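Local coordinates for Lin0012 protein (Listeria innocua, PDB 3K17) that probably phosphorylates phosphomevalonate with ATP in the mevalonate route to isopentenyl diphosphate, as a member of the GHMP kinase family, at residues Y16-Y21 against E253-I258; A113-G118 against K345-H350; E209-T214 against Q260-K265; E276-L281 against L296-A301. One frame throughout, in Å; residues are numbered along the deposited sequence.

Interaction 1 of 4, residues Y16-Y21 against E253-I258; sequences YVAGEY and EIMKQI
Met255, a selenomethionine in this crystal, folds its terminal methyl over the backbone between Ala18 and Gly19. CE lies 3.2 Å from the amide N of Gly19 and 3.5 Å from Ala18 CB, the latter closer than ordinary van der Waals contact between carbons, so the fit here is tight. The selenium follows the same path, with SE 3.6 Å from Gly19 CA. Bends at chi2 and chi3 turn the chain so that SE and CE reach the peptide. Gly19 has phi +91°, a value at which a side chain would run into the preceding carbonyl oxygen. Ala18 CB points at the helix and is shared, meeting Met255 CE and, one turn further on, Ile258 CD1 at 3.7 Å. Ile258 holds CG1 anti to its backbone N (chi1 -164°), and the extended branch delivers CD1 to that methyl. No hydrogen bond crosses the interface, and all four touching residues are buried. Val17 and Ala18 both pair with Ile31 in a classic beta bulge, where strand 7-18 ends against strand 29-35. Helix 241-264 thus packs on the end of this strand, while Asn277 of helix 267-288 touches both Ala18 and Met255 from the next helix along.

Interaction 2 of 4, residues A113-G118 against K345-H350; sequences AKYGLG and KHLPFH
Tyr115 sends its CB toward the segment 345-350, and from there its ring is followed atom by atom by the two methyls of Leu347. CG, set anti to the carbonyl carbon (chi1 -75°), and CD1 each lie 4.0 Å from Leu347 CD1. That methyl stands over the middle of the ring: it is 4.0 Å from the centroid and only 11° off the ring normal, which is the geometry of a CH-pi contact. Farther out the other methyl takes over. Leu347 CD2 is 3.9 Å from CE1 of Tyr115 and 3.8 Å from CZ, so the forked end of the leucine spans the face from its root to its phenol end. At the tip, Tyr115 OH keeps 3.9 Å from Leu347 CD2 and meets a second residue, Lys345, whose CD is 4.0 Å from this oxygen. The lysine approaches obliquely, and its aliphatic middle, not its amine, makes the contact. Lys345 and Leu347, two residues apart, both direct CB toward the tyrosine, as alternate residues of an extended chain can. No hydrogen bond joins the two segments. The ring has a further aromatic neighbour in Trp219, edge-to-face, and that tryptophan pairs through its backbone with Lys345. Tyr115 lies in the loop between strand 99-105 and helix 119-135, so its side chain joins the loop leading into that helix to strand 345-346, an outermost strand of the four-stranded antiparallel sheet, beside strand 214-219.

Interaction 3 of 4, residues E209-T214 against Q260-K265; sequences EEPVPT and QAFHTK
Glu209 meets the end of helix 241-264 twice, once through its carboxylate and once through its backbone carbonyl. Its side chain bends at chi2 (-101°), and OE1 forms a salt bridge of 3.1 Å with Lys265 NZ, accepting on the anti lone pair, the one turned away from OE2. The two side chains cross obliquely, both residues being exposed. Glu209 O lies near the plane of the Phe262 ring, at its edge, 3.1 Å from CD1. The same oxygen accepts a hydrogen bond from a water at 2.8 Å, and the same water donates a second to Phe262 O at 2.9 Å, so a single water bridges the two backbones. Glu210 turns its CB away, and its OE1 is hydrogen-bonded to Thr351. Pro211 then presses its ring against the phenylalanine: CG lies 3.4 Å from both CE1 and CZ of Phe262, approaching obliquely. The aromatic ring therefore receives a carbonyl at its edge and a proline carbon nearby, and it is the buried member of an otherwise largely exposed contact. On the helix side, Thr264 OG1 donates to Gln260 O, which also accepts from Thr264 N. Lys265 has positive phi (56°) and belongs to a Schellman motif, a common C-terminal ending of alpha-helices, here fastened to the loop connecting strands 204-208 and 214-219.

Interaction 4 of 4, residues E276-L281 against L296-A301; sequences ENRRIL and LLKELA
Arg278 lays the flat of its guanidinium on the methyl of Ala301, joining helix 267-288 to helix 295-306, successive helices within the GHMP kinase C-terminal family region. Ala301 CB stands over the centre of the group, 3.3 Å above its plane, so the contact is a face-on one with a carbon. The arginine arrives there fully stretched: CG is anti to the backbone N (chi1 175°) and the chain stays extended to NE, so that it bridges segments whose nearest CA atoms, those of Arg278 and Ala301, are 8.4 Å apart. Along the edge the group meets a different neighbour. Lys298 CG sits in the guanidinium plane, 3.8 Å from Arg278 NH2, one helical turn before the alanine. The two charged ends do not touch, since Arg278 NH2 and Lys298 NZ are 5.1 Å apart, and each has acidic company. Arg278 is held by Glu293 at NE, Glu305 at NH1 and Asp302 at NH2, while the lysine amine pairs with Asp302 as well. Three carboxylates gripping three nitrogens would fix the rotation of the group and probably favour its charge in this buried position. Between the segments themselves no hydrogen bond is formed: Arg278 NH2 comes within 3.4 Å of Lys298 O, but the oxygen lies well off the guanidinium plane, where no N-H of NH2 points at it.

Overall arrangement
Interactions 1, 2 and 4 are buried, whereas interaction 3 lies partly at the surface, and its chemistry follows: it has the salt bridge between the paired segments and a bridging water, while interactions 1 and 2 rest on van der Waals and CH-pi contacts, with no hydrogen bond between their segments. Interaction 4 is buried yet charged, its guanidinium answered by acids beyond its two segments. Interactions 1 and 3 use successive parts of helix 241-264, one against a strand end and the other against a loop, with centres about 14 Å apart. Interaction 4 adjoins interaction 1 through Asn277 on the following helix. Interaction 2 stands apart from the others without touching them, and its sequence loop encloses both 3 and 4.

Interaction 1 of 4, residues Y16-Y21 against E253-I258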
# COMPACT_ATOMS: atom_id res chain seq x y z
N TYR A 16 19.95 18.14 32.34
CA TYR A 16 18.96 18.87 33.11
C TYR A 16 19.44 18.78 34.55
O TYR A 16 19.96 17.74 34.97
CB TYR A 16 17.59 18.21 32.99
CG TYR A 16 16.77 18.73 31.83
CD1 TYR A 16 16.04 19.91 31.94
CD2 TYR A 16 16.77 18.07 30.60
CE1 TYR A 16 15.33 20.43 30.88
CE2 TYR A 16 16.05 18.58 29.52
CZ TYR A 16 15.34 19.76 29.66
OH TYR A 16 14.64 20.28 28.60
N VAL A 17 19.28 19.86 35.30
CA VAL A 17 19.70 19.88 36.69
C VAL A 17 18.48 19.91 37.61
O VAL A 17 18.49 19.32 38.68
CB VAL A 17 20.60 21.09 36.99
CG1 VAL A 17 20.96 21.13 38.48
CG2 VAL A 17 21.87 21.02 36.15
N ALA A 18 17.43 20.59 37.16
CA ALA A 18 16.19 20.71 37.92
C ALA A 18 15.05 21.19 37.03
O ALA A 18 15.28 21.85 36.02
CB ALA A 18 16.39 21.70 39.07
N GLY A 19 13.82 20.85 37.40
CA GLY A 19 12.67 21.30 36.63
C GLY A 19 12.20 20.38 35.51
O GLY A 19 11.30 20.76 34.76
N GLU A 20 12.78 19.19 35.41
CA GLU A 20 12.39 18.25 34.36
C GLU A 20 10.92 17.86 34.44
O GLU A 20 10.35 17.79 35.54
CB GLU A 20 13.24 16.98 34.41
CG GLU A 20 14.73 17.21 34.31
CD GLU A 20 15.43 17.03 35.64
OE1 GLU A 20 15.01 17.67 36.62
OE2 GLU A 20 16.41 16.25 35.70
N TYR A 21 10.34 17.59 33.28
CA TYR A 21 8.94 17.20 33.11
C TYR A 21 8.04 18.41 33.16
O TYR A 21 7.28 18.65 32.22
CB TYR A 21 8.54 16.16 34.17
CG TYR A 21 9.00 14.77 33.81
CD1 TYR A 21 8.35 14.02 32.82
CD2 TYR A 21 10.13 14.20 34.41
CE1 TYR A 21 8.80 12.76 32.44
CE2 TYR A 21 10.59 12.94 34.04
CZ TYR A 21 9.92 12.23 33.05
OH TYR A 21 10.38 10.98 32.67
N GLU A 253 7.66 26.29 42.80
CA GLU A 253 8.13 26.85 44.07
C GLU A 253 9.63 26.55 44.17
O GLU A 253 10.43 27.43 44.46
CB GLU A 253 7.40 26.20 45.26
CG GLU A 253 5.87 26.28 45.20
CD GLU A 253 5.20 25.72 46.46
OE1 GLU A 253 5.44 24.55 46.82
OE2 GLU A 253 4.41 26.46 47.09
N ILE A 254 9.98 25.29 43.91
CA ILE A 254 11.37 24.85 43.98
C ILE A 254 12.29 25.58 42.99
O ILE A 254 13.41 25.95 43.33
CB ILE A 254 11.46 23.32 43.75
CG1 ILE A 254 10.66 22.59 44.83
CG2 ILE A 254 12.92 22.86 43.77
CD1 ILE A 254 10.57 21.09 44.65
N MSE A 255 11.81 25.77 41.76
CA MSE A 255 12.60 26.45 40.73
C MSE A 255 12.95 27.86 41.17
O MSE A 255 14.08 28.33 40.99
CB MSE A 255 11.84 26.50 39.41
CG MSE A 255 11.73 25.16 38.70
SE MSE A 255 13.47 24.32 38.49
CE MSE A 255 13.23 22.91 39.78
N LYS A 256 11.97 28.55 41.75
CA LYS A 256 12.18 29.91 42.23
C LYS A 256 13.32 29.90 43.25
O LYS A 256 14.22 30.74 43.20
CB LYS A 256 10.89 30.43 42.88
CG LYS A 256 10.92 31.90 43.25
CD LYS A 256 9.53 32.39 43.66
CE LYS A 256 8.53 32.26 42.50
NZ LYS A 256 8.94 33.04 41.30
N GLN A 257 13.28 28.92 44.16
CA GLN A 257 14.30 28.77 45.19
C GLN A 257 15.69 28.50 44.61
O GLN A 257 16.66 29.19 44.93
CB GLN A 257 13.94 27.61 46.12
CG GLN A 257 12.83 27.91 47.11
CD GLN A 257 12.34 26.65 47.81
OE1 GLN A 257 13.14 25.82 48.24
NE2 GLN A 257 11.03 26.50 47.92
N ILE A 258 15.77 27.50 43.74
CA ILE A 258 17.05 27.14 43.15
C ILE A 258 17.63 28.31 42.34
O ILE A 258 18.84 28.52 42.34
CB ILE A 258 16.91 25.85 42.28
CG1 ILE A 258 18.29 25.27 41.99
CG2 ILE A 258 16.18 26.16 40.98
CD1 ILE A 258 18.26 23.84 41.48

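Interaction 2 of 4, residues A113-G118 against K345-H350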
# COMPACT_ATOMS: atom_id res chain seq x y z
N ALA A 113 26.42 2.92 23.42
CA ALA A 113 25.15 3.41 23.96
C ALA A 113 25.23 4.91 24.24
O ALA A 113 26.25 5.40 24.72
CB ALA A 113 24.83 2.67 25.27
N LYS A 114 24.16 5.64 23.94
CA LYS A 114 24.13 7.07 24.21
C LYS A 114 24.09 7.30 25.72
O LYS A 114 23.43 6.56 26.45
CB LYS A 114 22.91 7.71 23.55
CG LYS A 114 22.94 7.72 22.02
CD LYS A 114 21.68 8.38 21.45
CE LYS A 114 21.70 8.41 19.93
NZ LYS A 114 20.41 8.90 19.35
N TYR A 115 24.81 8.32 26.19
CA TYR A 115 24.84 8.64 27.62
C TYR A 115 23.57 9.35 28.05
O TYR A 115 23.24 9.39 29.24
CB TYR A 115 26.01 9.56 27.95
CG TYR A 115 27.36 8.90 27.97
CD1 TYR A 115 27.58 7.73 28.70
CD2 TYR A 115 28.44 9.47 27.31
CE1 TYR A 115 28.84 7.15 28.78
CE2 TYR A 115 29.71 8.90 27.37
CZ TYR A 115 29.90 7.75 28.11
OH TYR A 115 31.16 7.21 28.20
N GLY A 116 22.85 9.89 27.08
CA GLY A 116 21.63 10.63 27.39
C GLY A 116 22.02 12.09 27.63
O GLY A 116 21.52 12.74 28.54
N LEU A 117 22.92 12.59 26.79
CA LEU A 117 23.39 13.97 26.90
C LEU A 117 22.79 14.91 25.87
O LEU A 117 23.35 15.97 25.58
CB LEU A 117 24.92 13.98 26.82
CG LEU A 117 25.52 13.16 27.98
CD1 LEU A 117 27.03 13.00 27.83
CD2 LEU A 117 25.17 13.87 29.28
N GLY A 118 21.64 14.53 25.30
CA GLY A 118 20.98 15.37 24.32
C GLY A 118 21.50 15.22 22.90
O GLY A 118 21.64 16.20 22.18
N LYS A 345 29.10 4.57 35.88
CA LYS A 345 30.30 5.11 35.26
C LYS A 345 30.41 6.60 35.50
O LYS A 345 29.52 7.37 35.14
CB LYS A 345 30.34 4.85 33.74
CG LYS A 345 31.58 5.43 33.08
CD LYS A 345 31.67 5.14 31.58
CE LYS A 345 31.90 3.66 31.31
NZ LYS A 345 33.01 3.14 32.16
N HIS A 346 31.51 7.01 36.12
CA HIS A 346 31.76 8.42 36.41
C HIS A 346 32.11 9.13 35.10
O HIS A 346 32.90 8.61 34.32
CB HIS A 346 32.92 8.54 37.40
CG HIS A 346 33.35 9.95 37.69
ND1 HIS A 346 32.45 10.95 38.00
CD2 HIS A 346 34.58 10.50 37.78
CE1 HIS A 346 33.12 12.06 38.28
NE2 HIS A 346 34.41 11.81 38.16
N LEU A 347 31.52 10.29 34.86
CA LEU A 347 31.85 11.05 33.66
C LEU A 347 32.48 12.38 34.11
O LEU A 347 31.77 13.35 34.40
CB LEU A 347 30.60 11.32 32.81
CG LEU A 347 29.82 10.09 32.29
CD1 LEU A 347 28.70 10.54 31.35
CD2 LEU A 347 30.77 9.16 31.55
N PRO A 348 33.83 12.43 34.21
CA PRO A 348 34.54 13.65 34.62
C PRO A 348 33.90 14.87 33.97
O PRO A 348 33.73 14.94 32.76
CB PRO A 348 35.96 13.38 34.13
CG PRO A 348 36.10 11.88 34.41
CD PRO A 348 34.77 11.32 33.93
N PHE A 349 33.55 15.85 34.80
CA PHE A 349 32.84 17.03 34.33
C PHE A 349 33.46 18.41 34.54
O PHE A 349 34.15 18.66 35.52
CB PHE A 349 31.44 17.04 34.96
CG PHE A 349 30.68 18.34 34.78
CD1 PHE A 349 29.75 18.48 33.75
CD2 PHE A 349 30.90 19.42 35.63
CE1 PHE A 349 29.05 19.68 33.57
CE2 PHE A 349 30.20 20.63 35.46
CZ PHE A 349 29.28 20.75 34.43
N HIS A 350 33.20 19.28 33.58
CA HIS A 350 33.54 20.69 33.63
C HIS A 350 32.61 21.30 32.59
O HIS A 350 32.31 20.68 31.56
CB HIS A 350 35.05 21.03 33.45
CG HIS A 350 35.68 20.58 32.17
ND1 HIS A 350 36.33 19.37 32.04
CD2 HIS A 350 35.84 21.22 30.98
CE1 HIS A 350 36.87 19.29 30.84
NE2 HIS A 350 36.59 20.40 30.18

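Interaction 3 of 4, residues E209-T214 against Q260-K265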
# COMPACT_ATOMS: atom_id res chain seq x y z
N GLU A 209 25.57 31.53 36.84
CA GLU A 209 26.92 31.35 37.36
C GLU A 209 27.04 29.93 37.88
O GLU A 209 26.14 29.44 38.58
CB GLU A 209 27.20 32.34 38.50
CG GLU A 209 27.23 33.81 38.08
CD GLU A 209 28.65 34.34 37.93
OE1 GLU A 209 29.39 34.37 38.94
OE2 GLU A 209 29.01 34.74 36.79
N GLU A 210 28.14 29.27 37.54
CA GLU A 210 28.38 27.91 37.98
C GLU A 210 28.47 27.85 39.51
O GLU A 210 29.17 28.65 40.13
CB GLU A 210 29.70 27.41 37.38
CG GLU A 210 29.97 25.94 37.60
CD GLU A 210 31.29 25.51 36.99
OE1 GLU A 210 31.66 26.06 35.93
OE2 GLU A 210 31.96 24.62 37.54
N PRO A 211 27.74 26.91 40.13
CA PRO A 211 27.79 26.81 41.59
C PRO A 211 29.19 26.39 42.04
O PRO A 211 29.92 25.72 41.30
CB PRO A 211 26.74 25.75 41.90
CG PRO A 211 25.77 25.89 40.78
CD PRO A 211 26.69 26.04 39.59
N VAL A 212 29.55 26.77 43.27
CA VAL A 212 30.85 26.41 43.81
C VAL A 212 30.92 24.93 44.17
O VAL A 212 31.95 24.29 43.96
CB VAL A 212 31.20 27.27 45.07
CG1 VAL A 212 32.52 26.79 45.69
CG2 VAL A 212 31.32 28.74 44.68
N PRO A 213 29.83 24.36 44.73
CA PRO A 213 29.85 22.94 45.09
C PRO A 213 30.23 22.08 43.88
O PRO A 213 29.74 22.31 42.78
CB PRO A 213 28.41 22.68 45.54
CG PRO A 213 27.98 24.01 46.09
CD PRO A 213 28.54 24.97 45.07
N THR A 214 31.11 21.11 44.08
CA THR A 214 31.54 20.23 42.99
C THR A 214 30.35 19.50 42.36
O THR A 214 29.52 18.93 43.06
CB THR A 214 32.55 19.16 43.48
OG1 THR A 214 33.71 19.81 44.03
CG2 THR A 214 33.01 18.27 42.31
N GLN A 260 17.21 31.38 43.03
CA GLN A 260 17.68 32.28 44.08
C GLN A 260 19.05 31.77 44.53
O GLN A 260 20.02 32.54 44.63
CB GLN A 260 16.72 32.26 45.26
CG GLN A 260 17.11 33.15 46.44
CD GLN A 260 16.18 32.98 47.61
OE1 GLN A 260 14.96 32.99 47.45
NE2 GLN A 260 16.74 32.82 48.81
N ALA A 261 19.13 30.47 44.78
CA ALA A 261 20.38 29.84 45.22
C ALA A 261 21.52 30.13 44.25
O ALA A 261 22.66 30.37 44.68
CB ALA A 261 20.18 28.33 45.35
N PHE A 262 21.23 30.11 42.95
CA PHE A 262 22.24 30.39 41.94
C PHE A 262 22.65 31.85 42.00
O PHE A 262 23.83 32.18 42.07
CB PHE A 262 21.68 30.06 40.54
CG PHE A 262 22.09 28.70 40.02
CD1 PHE A 262 23.19 28.58 39.17
CD2 PHE A 262 21.38 27.56 40.37
CE1 PHE A 262 23.56 27.33 38.67
CE2 PHE A 262 21.75 26.30 39.88
CZ PHE A 262 22.84 26.19 39.03
N HIS A 263 21.65 32.73 41.95
CA HIS A 263 21.90 34.17 42.00
C HIS A 263 22.70 34.58 43.23
O HIS A 263 23.63 35.38 43.14
CB HIS A 263 20.57 34.93 41.99
CG HIS A 263 19.90 34.96 40.65
ND1 HIS A 263 18.57 35.30 40.49
CD2 HIS A 263 20.37 34.72 39.40
CE1 HIS A 263 18.26 35.28 39.21
NE2 HIS A 263 19.34 34.93 38.53
N THR A 264 22.35 34.01 44.38
CA THR A 264 23.03 34.37 45.62
C THR A 264 24.12 33.41 46.08
O THR A 264 24.72 33.60 47.13
CB THR A 264 22.01 34.54 46.77
OG1 THR A 264 21.35 33.29 47.03
CG2 THR A 264 20.97 35.57 46.39
N LYS A 265 24.39 32.38 45.28
CA LYS A 265 25.41 31.40 45.62
C LYS A 265 25.13 30.79 46.98
O LYS A 265 26.04 30.59 47.78
CB LYS A 265 26.79 32.06 45.62
CG LYS A 265 27.13 32.78 44.33
CD LYS A 265 28.55 33.32 44.35
CE LYS A 265 28.84 34.17 43.11
NZ LYS A 265 28.63 33.42 41.83
O HOH W 1 25.80 30.23 41.20

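Interaction 4 of 4, residues E276-L281 against L296-A301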
# COMPACT_ATOMS: atom_id res chain seq x y z
N GLU A 276 14.42 18.39 47.34
CA GLU A 276 12.99 18.57 47.14
C GLU A 276 12.59 18.22 45.70
O GLU A 276 11.57 17.57 45.48
CB GLU A 276 12.57 20.01 47.45
CG GLU A 276 12.81 20.44 48.89
CD GLU A 276 12.18 21.78 49.19
OE1 GLU A 276 10.94 21.88 49.10
OE2 GLU A 276 12.91 22.74 49.51
N ASN A 277 13.39 18.67 44.73
CA ASN A 277 13.07 18.37 43.34
C ASN A 277 13.07 16.85 43.19
O ASN A 277 12.17 16.28 42.58
CB ASN A 277 14.11 18.97 42.39
CG ASN A 277 13.59 19.12 40.97
OD1 ASN A 277 12.62 18.47 40.57
ND2 ASN A 277 14.23 19.98 40.18
N ARG A 278 14.08 16.20 43.75
CA ARG A 278 14.17 14.75 43.68
C ARG A 278 12.90 14.12 44.22
O ARG A 278 12.36 13.19 43.64
CB ARG A 278 15.36 14.24 44.51
CG ARG A 278 15.42 12.71 44.56
CD ARG A 278 16.46 12.19 45.55
NE ARG A 278 16.47 10.73 45.55
CZ ARG A 278 17.08 9.97 46.46
NH1 ARG A 278 17.75 10.53 47.46
NH2 ARG A 278 17.01 8.65 46.37
N ARG A 279 12.42 14.65 45.35
CA ARG A 279 11.23 14.13 45.99
C ARG A 279 9.97 14.21 45.14
O ARG A 279 9.26 13.21 45.00
CB ARG A 279 10.99 14.86 47.32
CG ARG A 279 12.15 14.75 48.32
CD ARG A 279 12.54 13.30 48.57
NE ARG A 279 13.49 13.15 49.67
CZ ARG A 279 14.75 13.56 49.66
NH1 ARG A 279 15.25 14.17 48.60
NH2 ARG A 279 15.52 13.35 50.72
N ILE A 280 9.68 15.37 44.57
CA ILE A 280 8.48 15.51 43.76
C ILE A 280 8.54 14.65 42.50
O ILE A 280 7.51 14.23 41.98
CB ILE A 280 8.21 16.98 43.36
CG1 ILE A 280 9.28 17.48 42.39
CG2 ILE A 280 8.20 17.86 44.62
CD1 ILE A 280 9.02 18.88 41.89
N LEU A 281 9.74 14.38 42.01
CA LEU A 281 9.90 13.54 40.83
C LEU A 281 9.64 12.10 41.24
O LEU A 281 9.10 11.30 40.47
CB LEU A 281 11.30 13.70 40.23
CG LEU A 281 11.51 14.99 39.42
CD1 LEU A 281 12.98 15.17 39.07
CD2 LEU A 281 10.66 14.96 38.17
N LEU A 296 19.06 2.09 40.60
CA LEU A 296 20.42 2.58 40.51
C LEU A 296 20.46 4.09 40.73
O LEU A 296 21.38 4.62 41.35
CB LEU A 296 21.03 2.21 39.16
CG LEU A 296 22.55 2.29 39.05
CD1 LEU A 296 23.21 1.61 40.25
CD2 LEU A 296 22.99 1.63 37.75
N LEU A 297 19.45 4.80 40.21
CA LEU A 297 19.40 6.24 40.39
C LEU A 297 19.13 6.55 41.86
O LEU A 297 19.62 7.55 42.38
CB LEU A 297 18.33 6.85 39.49
CG LEU A 297 18.77 6.99 38.03
CD1 LEU A 297 17.60 7.35 37.13
CD2 LEU A 297 19.86 8.05 37.95
N LYS A 298 18.37 5.70 42.52
CA LYS A 298 18.07 5.89 43.93
C LYS A 298 19.37 5.81 44.72
O LYS A 298 19.66 6.67 45.55
CB LYS A 298 17.10 4.82 44.44
CG LYS A 298 16.79 4.93 45.94
CD LYS A 298 15.88 3.81 46.41
CE LYS A 298 15.34 4.09 47.81
NZ LYS A 298 16.41 4.27 48.83
N GLU A 299 20.15 4.76 44.47
CA GLU A 299 21.42 4.58 45.15
C GLU A 299 22.35 5.74 44.83
O GLU A 299 23.11 6.20 45.68
CB GLU A 299 22.08 3.26 44.74
CG GLU A 299 21.30 2.04 45.16
CD GLU A 299 20.99 2.05 46.64
OE1 GLU A 299 21.93 2.22 47.45
OE2 GLU A 299 19.80 1.90 47.01
N LEU A 300 22.30 6.21 43.59
CA LEU A 300 23.15 7.31 43.18
C LEU A 300 22.83 8.57 44.00
O LEU A 300 23.73 9.20 44.57
CB LEU A 300 22.96 7.57 41.68
CG LEU A 300 23.76 8.70 41.03
CD1 LEU A 300 23.89 8.43 39.53
CD2 LEU A 300 23.06 10.03 41.28
N ALA A 301 21.55 8.92 44.08
CA ALA A 301 21.13 10.10 44.82
C ALA A 301 21.29 9.92 46.33
O ALA A 301 21.69 10.85 47.03
CB ALA A 301 19.69 10.46 44.48